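Local coordinates for protein acyl-coenzyme A oxidase 3 (Yarrowia lipolytica, PDB 5YS9) that oxidises acyl-CoA esters to trans-2-enoyl-CoA with FAD as cofactor, passing the electrons to oxygen to give hydrogen peroxide in peroxisomal beta-oxidation, at residues T60-D65 with A90-H95; R319-A324 with D635-S640; K508-A513 with A565-I570. All coordinates share one frame; numbering follows the deposited sequence.

In the fold
Following the chain from the N terminus, interaction 1 closes first. It joins the C-terminal parts of helices 49-63 and 78-92 and closes a loop of 24 residues, half of them helical, inside the N-terminal acyl-CoA oxidase region. Interaction 2 opens later, on helix 300-330 of the C-alpha1 region, and closes a loop of 310 residues at 635-640. Interaction 3 is nested inside that loop and pairs helices 507-534 and 547-573 of the C-terminal region. Interactions 1 and 2 touch through a probable hydrogen bond, Glu63 OE2 to Ser640 OG (3.0 Å). Interaction 3 stands apart, its nearest atoms about 10 Å from those of interaction 2.

Interaction 1. Residues T60-D65 with A90-H95; sequences TELERD and AALSGH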
# COMPACT_ATOMS: atom_id res chain seq x y z
N THR A 60 -22.07 -19.39 -7.31
CA THR A 60 -23.16 -19.16 -8.24
C THR A 60 -24.41 -18.56 -7.58
O THR A 60 -25.10 -17.78 -8.19
CB THR A 60 -23.42 -20.32 -9.25
OG1 THR A 60 -24.79 -20.67 -9.27
CG2 THR A 60 -22.62 -21.52 -8.93
N GLU A 61 -24.68 -18.93 -6.34
CA GLU A 61 -25.77 -18.34 -5.58
C GLU A 61 -25.57 -16.86 -5.31
O GLU A 61 -26.50 -16.09 -5.33
CB GLU A 61 -25.96 -19.08 -4.27
CG GLU A 61 -26.90 -20.26 -4.36
CD GLU A 61 -26.72 -21.25 -3.24
OE1 GLU A 61 -26.05 -20.92 -2.25
OE2 GLU A 61 -27.25 -22.35 -3.34
N LEU A 62 -24.34 -16.49 -5.02
CA LEU A 62 -24.00 -15.10 -4.79
C LEU A 62 -24.04 -14.22 -6.02
O LEU A 62 -24.62 -13.16 -6.02
CB LEU A 62 -22.59 -15.03 -4.19
CG LEU A 62 -22.36 -15.57 -2.79
CD1 LEU A 62 -20.90 -15.89 -2.56
CD2 LEU A 62 -22.83 -14.58 -1.76
N GLU A 63 -23.43 -14.70 -7.08
CA GLU A 63 -23.27 -13.93 -8.29
C GLU A 63 -24.58 -13.67 -9.02
O GLU A 63 -24.76 -12.65 -9.64
CB GLU A 63 -22.20 -14.53 -9.18
CG GLU A 63 -22.66 -15.59 -10.13
CD GLU A 63 -21.51 -16.18 -10.88
OE1 GLU A 63 -21.45 -15.98 -12.10
OE2 GLU A 63 -20.65 -16.81 -10.26
N ARG A 64 -25.46 -14.65 -8.96
CA ARG A 64 -26.76 -14.58 -9.57
C ARG A 64 -27.70 -13.63 -8.86
O ARG A 64 -28.68 -13.21 -9.44
CB ARG A 64 -27.36 -15.97 -9.68
CG ARG A 64 -26.79 -16.78 -10.83
CD ARG A 64 -27.49 -18.11 -10.93
NE ARG A 64 -27.10 -18.87 -12.10
CZ ARG A 64 -27.59 -20.06 -12.40
NH1 ARG A 64 -28.48 -20.61 -11.61
NH2 ARG A 64 -27.19 -20.70 -13.48
N ASP A 65 -27.43 -13.33 -7.60
CA ASP A 65 -28.34 -12.52 -6.82
C ASP A 65 -28.33 -11.07 -7.26
O ASP A 65 -27.32 -10.39 -7.20
CB ASP A 65 -27.94 -12.62 -5.36
CG ASP A 65 -29.05 -12.28 -4.43
OD1 ASP A 65 -29.82 -11.37 -4.73
OD2 ASP A 65 -29.17 -12.94 -3.40
N ALA A 90 -30.48 -8.19 3.86
CA ALA A 90 -31.82 -8.75 3.76
C ALA A 90 -31.86 -9.93 2.78
O ALA A 90 -32.46 -10.97 3.09
CB ALA A 90 -32.80 -7.68 3.36
N ALA A 91 -31.21 -9.77 1.62
CA ALA A 91 -31.02 -10.86 0.66
C ALA A 91 -30.22 -12.01 1.24
O ALA A 91 -30.70 -13.11 1.22
CB ALA A 91 -30.36 -10.38 -0.62
N LEU A 92 -29.03 -11.78 1.79
CA LEU A 92 -28.23 -12.90 2.37
C LEU A 92 -28.98 -13.66 3.45
O LEU A 92 -28.81 -14.88 3.63
CB LEU A 92 -26.92 -12.36 2.97
CG LEU A 92 -25.91 -11.83 1.93
CD1 LEU A 92 -24.74 -11.07 2.54
CD2 LEU A 92 -25.42 -12.96 1.03
N SER A 93 -29.81 -12.91 4.17
CA SER A 93 -30.65 -13.42 5.23
C SER A 93 -31.56 -14.59 4.86
O SER A 93 -31.89 -15.39 5.72
CB SER A 93 -31.44 -12.30 5.90
OG SER A 93 -32.80 -12.52 5.83
N GLY A 94 -31.91 -14.71 3.59
CA GLY A 94 -32.61 -15.88 3.07
C GLY A 94 -31.88 -17.22 3.23
O GLY A 94 -32.52 -18.26 3.26
N HIS A 95 -30.56 -17.21 3.32
CA HIS A 95 -29.81 -18.46 3.41
C HIS A 95 -29.60 -18.90 4.88
O HIS A 95 -29.10 -19.97 5.15
CB HIS A 95 -28.46 -18.33 2.65
CG HIS A 95 -28.58 -17.83 1.23
ND1 HIS A 95 -29.06 -18.61 0.19
CD2 HIS A 95 -28.27 -16.63 0.66
CE1 HIS A 95 -29.05 -17.91 -0.94
NE2 HIS A 95 -28.58 -16.70 -0.67
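Leu62 and Leu92 meet through one methyl each, with Leu62 CD2 lying 4.1 Å from Leu92 CD2. The two side chains cross at a slant. In both, CG stands anti to the carbonyl carbon (chi1 -68° in Leu62 and -69° in Leu92), which turns the CD2 methyls toward each other. Asp65 adds a second touch. Its OD2 rests against the methyl of Ala91, 4.0 Å from CB, a plain van der Waals contact. The third is looser: Glu61 OE1 comes to 4.4 Å from His95 CE1, at an oblique angle to the imidazole. No hydrogen bond crosses between 60-65 and 90-95. The carboxylates of Glu61 and Asp65 both stand near the His95 ring without bonding it. The contact joins the C-terminal parts of two successive helices, 49-63 and 78-92, in the all-helical N-terminal domain of the acyl-CoA oxidase fold. Helix 101-111 packs against both segments: Arg107 on Leu62 and His95, Leu110 on Leu62, and His111 on Leu92. Arg107 also forms a salt bridge with Glu61 OE1, and its charge probably offsets much of that carboxylate's influence on the ring. Leu68, in the connecting loop, packs on both leucines, Phe643 of helix 641-644 touches Leu62, and Phe684 of the second subunit packs on Ala90 and Ser93.

Interaction 2. Residues R319-A324 with D635-S640; sequences RFITIA and DAFGLS
Phe637 and Leu639 reach from the loop onto one side of helix 300-330, where Thr322 takes the middle of the contact. Thr322 OG1 approaches the edge of the Phe637 ring near its plane, 3.2 Å from CD2 and 3.4 Å from CE2. Its oxygen stands anti to the carbonyl carbon (chi1 -58°). That places it beside the ring edge and also lets it hydrogen-bond to Gln318 O, one turn back in the same helix. Ile321 meets the same ring obliquely, with CG2 4.0 Å from Phe637 CE2. Leu639 packs nearer the start of segment 319-324: its CD1 lies 3.8 Å from Arg319 CA, against the helix backbone. Phe637 sits in a type I turn from Asp635 to Gly638, and Leu639 follows it; Gly638 leaves helical geometry with positive phi. The Arg319 side chain starts away from the loop, and its NE bonds to Ile644 O. This buried contact ties the C-alpha1 helix to the C-terminal region. Helix 38-46 adds Leu45 against Phe637, helix 349-385 brings Tyr363 to the same ring, and Cys426 of helix 391-428 packs on Ile321.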
# COMPACT_ATOMS: atom_id res chain seq x y z
N ARG A 319 -7.76 -13.25 -6.77
CA ARG A 319 -8.49 -12.39 -7.68
C ARG A 319 -7.49 -11.48 -8.40
O ARG A 319 -7.48 -11.40 -9.63
CB ARG A 319 -9.51 -11.59 -6.90
CG ARG A 319 -10.53 -10.80 -7.71
CD ARG A 319 -11.30 -9.82 -6.81
NE ARG A 319 -11.71 -8.62 -7.54
CZ ARG A 319 -12.19 -7.50 -7.00
NH1 ARG A 319 -12.32 -7.37 -5.69
NH2 ARG A 319 -12.52 -6.50 -7.81
N PHE A 320 -6.73 -10.74 -7.63
CA PHE A 320 -5.77 -9.80 -8.16
C PHE A 320 -4.58 -10.38 -8.89
O PHE A 320 -4.15 -9.86 -9.89
CB PHE A 320 -5.46 -8.74 -7.11
CG PHE A 320 -6.68 -7.99 -6.72
CD1 PHE A 320 -7.18 -7.01 -7.53
CD2 PHE A 320 -7.40 -8.35 -5.61
CE1 PHE A 320 -8.33 -6.35 -7.21
CE2 PHE A 320 -8.56 -7.70 -5.28
CZ PHE A 320 -9.02 -6.70 -6.09
N ILE A 321 -4.08 -11.49 -8.38
CA ILE A 321 -3.05 -12.21 -9.08
C ILE A 321 -3.58 -12.73 -10.40
O ILE A 321 -2.87 -12.76 -11.37
CB ILE A 321 -2.40 -13.31 -8.21
CG1 ILE A 321 -1.05 -13.69 -8.78
CG2 ILE A 321 -3.25 -14.55 -8.15
CD1 ILE A 321 -0.01 -12.60 -8.72
N THR A 322 -4.83 -13.16 -10.42
CA THR A 322 -5.45 -13.52 -11.68
C THR A 322 -5.63 -12.35 -12.63
O THR A 322 -5.31 -12.45 -13.79
CB THR A 322 -6.78 -14.26 -11.49
OG1 THR A 322 -6.56 -15.42 -10.71
CG2 THR A 322 -7.32 -14.69 -12.79
N ILE A 323 -6.09 -11.21 -12.13
CA ILE A 323 -6.18 -9.98 -12.96
C ILE A 323 -4.83 -9.63 -13.59
O ILE A 323 -4.73 -9.46 -14.85
CB ILE A 323 -6.74 -8.79 -12.17
CG1 ILE A 323 -8.23 -9.02 -11.89
CG2 ILE A 323 -6.53 -7.47 -12.92
CD1 ILE A 323 -8.74 -8.17 -10.73
N ALA A 324 -3.79 -9.56 -12.75
CA ALA A 324 -2.45 -9.12 -13.24
C ALA A 324 -1.85 -10.06 -14.24
O ALA A 324 -1.26 -9.60 -15.21
CB ALA A 324 -1.46 -8.91 -12.12
N ASP A 635 -6.66 -20.18 -13.85
CA ASP A 635 -8.00 -20.72 -14.13
C ASP A 635 -8.41 -21.71 -13.09
O ASP A 635 -9.62 -21.86 -12.90
CB ASP A 635 -8.10 -21.42 -15.49
CG ASP A 635 -8.15 -20.44 -16.66
OD1 ASP A 635 -8.40 -19.21 -16.48
OD2 ASP A 635 -7.94 -20.92 -17.78
N ALA A 636 -7.44 -22.37 -12.42
CA ALA A 636 -7.74 -23.29 -11.30
C ALA A 636 -8.53 -22.70 -10.12
O ALA A 636 -9.27 -23.46 -9.42
CB ALA A 636 -6.48 -23.96 -10.78
N PHE A 637 -8.43 -21.37 -9.91
CA PHE A 637 -9.22 -20.70 -8.86
C PHE A 637 -10.73 -20.71 -9.15
O PHE A 637 -11.52 -20.58 -8.24
CB PHE A 637 -8.81 -19.27 -8.69
CG PHE A 637 -7.36 -19.06 -8.35
CD1 PHE A 637 -6.79 -19.65 -7.22
CD2 PHE A 637 -6.58 -18.19 -9.11
CE1 PHE A 637 -5.44 -19.40 -6.90
CE2 PHE A 637 -5.24 -17.93 -8.79
CZ PHE A 637 -4.66 -18.54 -7.70
N GLY A 638 -11.13 -20.85 -10.42
CA GLY A 638 -12.54 -20.95 -10.79
C GLY A 638 -13.38 -19.71 -10.55
O GLY A 638 -14.53 -19.79 -10.16
N LEU A 639 -12.80 -18.55 -10.77
CA LEU A 639 -13.48 -17.29 -10.56
C LEU A 639 -14.20 -16.90 -11.83
O LEU A 639 -13.58 -16.83 -12.86
CB LEU A 639 -12.46 -16.20 -10.18
CG LEU A 639 -11.68 -16.42 -8.87
CD1 LEU A 639 -10.60 -15.38 -8.70
CD2 LEU A 639 -12.63 -16.43 -7.66
N SER A 640 -15.50 -16.63 -11.74
CA SER A 640 -16.23 -16.06 -12.85
C SER A 640 -15.91 -14.57 -12.95
O SER A 640 -15.31 -13.96 -12.04
CB SER A 640 -17.74 -16.26 -12.68
OG SER A 640 -18.21 -15.54 -11.54

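Interaction 3. Residues K508-A513 with A565-I570; sequences KVLIEA and AFYERI
Ile511 and Tyr567 make the tight part of this contact. The end of the isoleucine lies alongside the start of the aromatic side chain, the two running past each other in opposite directions. Ile511 CD1 sits 3.7 Å from Tyr567 CD2 and 4.0 Å from Tyr567 CB. The CG1 of Ile511 is also 3.7 Å from Tyr567 CD2, so two successive carbons of one branch press on the same ring carbon. The approach of CD1 to the ring is oblique. In Ile511, CG1 is anti to the carbonyl carbon (chi1 -73°), which carries this longer branch toward the tyrosine. At the far end of the ring, Leu510 CD1 touches Tyr567 OH at 3.7 Å, its side chain meeting the tyrosine at a slant. The methyl makes only a van der Waals contact; the hydroxyl hydrogen-bonds to Asn587 OD1. The polar end of a buried ring thus has a partner, which should help to fix how the ring lies. With an alanine in place of Tyr567, Asn587 would probably lose this hydrogen-bond partner and a gap would open beside Ile511 and Leu510. The outer side is looser. Lys508 and Glu568 are exposed; the Lys508 side chain starts away from the other helix, and the Glu568 side chain stays 5.5 Å or more from segment 508-513. No hydrogen bond links the two segments, and between them the contact is van der Waals packing. The pair belongs to the helical C-terminal region of the oxidase. Helix 579-596 lines the inner side, with Thr590 touching both Leu510 and Tyr567, Leu591 packing on Leu510, and Ala586 on Tyr567. Helix 349-385 packs on Phe566 and Arg569 of helix 547-573.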
# COMPACT_ATOMS: atom_id res chain seq x y z
N LYS A 508 13.30 -31.61 0.43
CA LYS A 508 13.81 -31.97 1.76
C LYS A 508 14.97 -31.10 2.21
O LYS A 508 15.18 -30.89 3.42
CB LYS A 508 14.13 -33.46 1.89
CG LYS A 508 12.87 -34.31 1.81
CD LYS A 508 13.06 -35.67 2.46
CE LYS A 508 12.18 -36.74 1.82
NZ LYS A 508 12.86 -37.29 0.61
N VAL A 509 15.69 -30.56 1.25
CA VAL A 509 16.89 -29.77 1.53
C VAL A 509 16.47 -28.34 1.89
O VAL A 509 16.86 -27.79 2.94
CB VAL A 509 17.82 -29.81 0.30
CG1 VAL A 509 19.01 -28.88 0.49
CG2 VAL A 509 18.27 -31.26 0.05
N LEU A 510 15.66 -27.77 1.01
CA LEU A 510 15.08 -26.45 1.19
C LEU A 510 14.26 -26.39 2.50
O LEU A 510 14.30 -25.38 3.22
CB LEU A 510 14.22 -26.07 -0.02
CG LEU A 510 14.81 -26.13 -1.45
CD1 LEU A 510 13.72 -25.79 -2.45
CD2 LEU A 510 16.02 -25.22 -1.63
N ILE A 511 13.55 -27.47 2.86
CA ILE A 511 12.91 -27.50 4.19
C ILE A 511 13.94 -27.38 5.33
O ILE A 511 13.80 -26.55 6.26
CB ILE A 511 12.02 -28.72 4.35
CG1 ILE A 511 10.74 -28.54 3.51
CG2 ILE A 511 11.65 -28.94 5.83
CD1 ILE A 511 9.91 -29.79 3.31
N GLU A 512 15.00 -28.17 5.22
CA GLU A 512 16.03 -28.19 6.24
C GLU A 512 16.66 -26.80 6.37
O GLU A 512 16.92 -26.32 7.47
CB GLU A 512 17.08 -29.26 5.90
CG GLU A 512 18.04 -29.61 7.04
CD GLU A 512 19.32 -30.22 6.50
OE1 GLU A 512 20.36 -29.55 6.45
OE2 GLU A 512 19.27 -31.38 6.08
N ALA A 513 16.86 -26.15 5.24
CA ALA A 513 17.46 -24.82 5.23
C ALA A 513 16.60 -23.75 5.96
O ALA A 513 17.14 -22.87 6.60
CB ALA A 513 17.75 -24.40 3.79
N ALA A 565 4.11 -26.22 5.14
CA ALA A 565 2.72 -26.54 4.83
C ALA A 565 2.46 -26.74 3.34
O ALA A 565 1.69 -27.64 2.98
CB ALA A 565 1.79 -25.49 5.39
N PHE A 566 3.12 -25.96 2.48
CA PHE A 566 2.98 -26.19 1.04
C PHE A 566 3.41 -27.63 0.65
O PHE A 566 2.62 -28.38 0.08
CB PHE A 566 3.79 -25.13 0.26
CG PHE A 566 3.24 -24.79 -1.12
CD1 PHE A 566 2.31 -25.60 -1.80
CD2 PHE A 566 3.71 -23.66 -1.77
CE1 PHE A 566 1.86 -25.26 -3.08
CE2 PHE A 566 3.26 -23.32 -3.06
CZ PHE A 566 2.35 -24.12 -3.71
N TYR A 567 4.63 -28.01 1.01
CA TYR A 567 5.16 -29.36 0.68
C TYR A 567 4.36 -30.52 1.31
O TYR A 567 4.00 -31.48 0.61
CB TYR A 567 6.64 -29.43 1.06
CG TYR A 567 7.54 -28.61 0.14
CD1 TYR A 567 7.50 -28.77 -1.24
CD2 TYR A 567 8.47 -27.68 0.66
CE1 TYR A 567 8.34 -28.04 -2.08
CE2 TYR A 567 9.32 -26.95 -0.18
CZ TYR A 567 9.24 -27.13 -1.55
OH TYR A 567 10.07 -26.45 -2.40
N GLU A 568 4.02 -30.37 2.60
CA GLU A 568 3.24 -31.39 3.33
C GLU A 568 1.90 -31.65 2.69
O GLU A 568 1.45 -32.79 2.66
CB GLU A 568 3.03 -31.01 4.83
CG GLU A 568 3.84 -31.85 5.84
CD GLU A 568 4.61 -31.03 6.90
OE1 GLU A 568 5.87 -31.05 6.84
OE2 GLU A 568 3.98 -30.39 7.80
N ARG A 569 1.25 -30.60 2.21
CA ARG A 569 -0.10 -30.73 1.63
C ARG A 569 -0.03 -31.34 0.23
O ARG A 569 -0.94 -32.05 -0.17
CB ARG A 569 -0.86 -29.38 1.59
CG ARG A 569 -1.24 -28.74 2.94
CD ARG A 569 -2.27 -29.49 3.79
NE ARG A 569 -3.38 -30.05 3.01
CZ ARG A 569 -3.83 -31.31 3.08
NH1 ARG A 569 -3.32 -32.21 3.92
NH2 ARG A 569 -4.83 -31.67 2.29
N ILE A 570 1.05 -31.04 -0.50
CA ILE A 570 1.31 -31.65 -1.82
C ILE A 570 1.52 -33.16 -1.66
O ILE A 570 0.86 -33.95 -2.33
CB ILE A 570 2.53 -31.01 -2.54
CG1 ILE A 570 2.21 -29.55 -2.93
CG2 ILE A 570 2.89 -31.80 -3.79
CD1 ILE A 570 3.41 -28.67 -3.27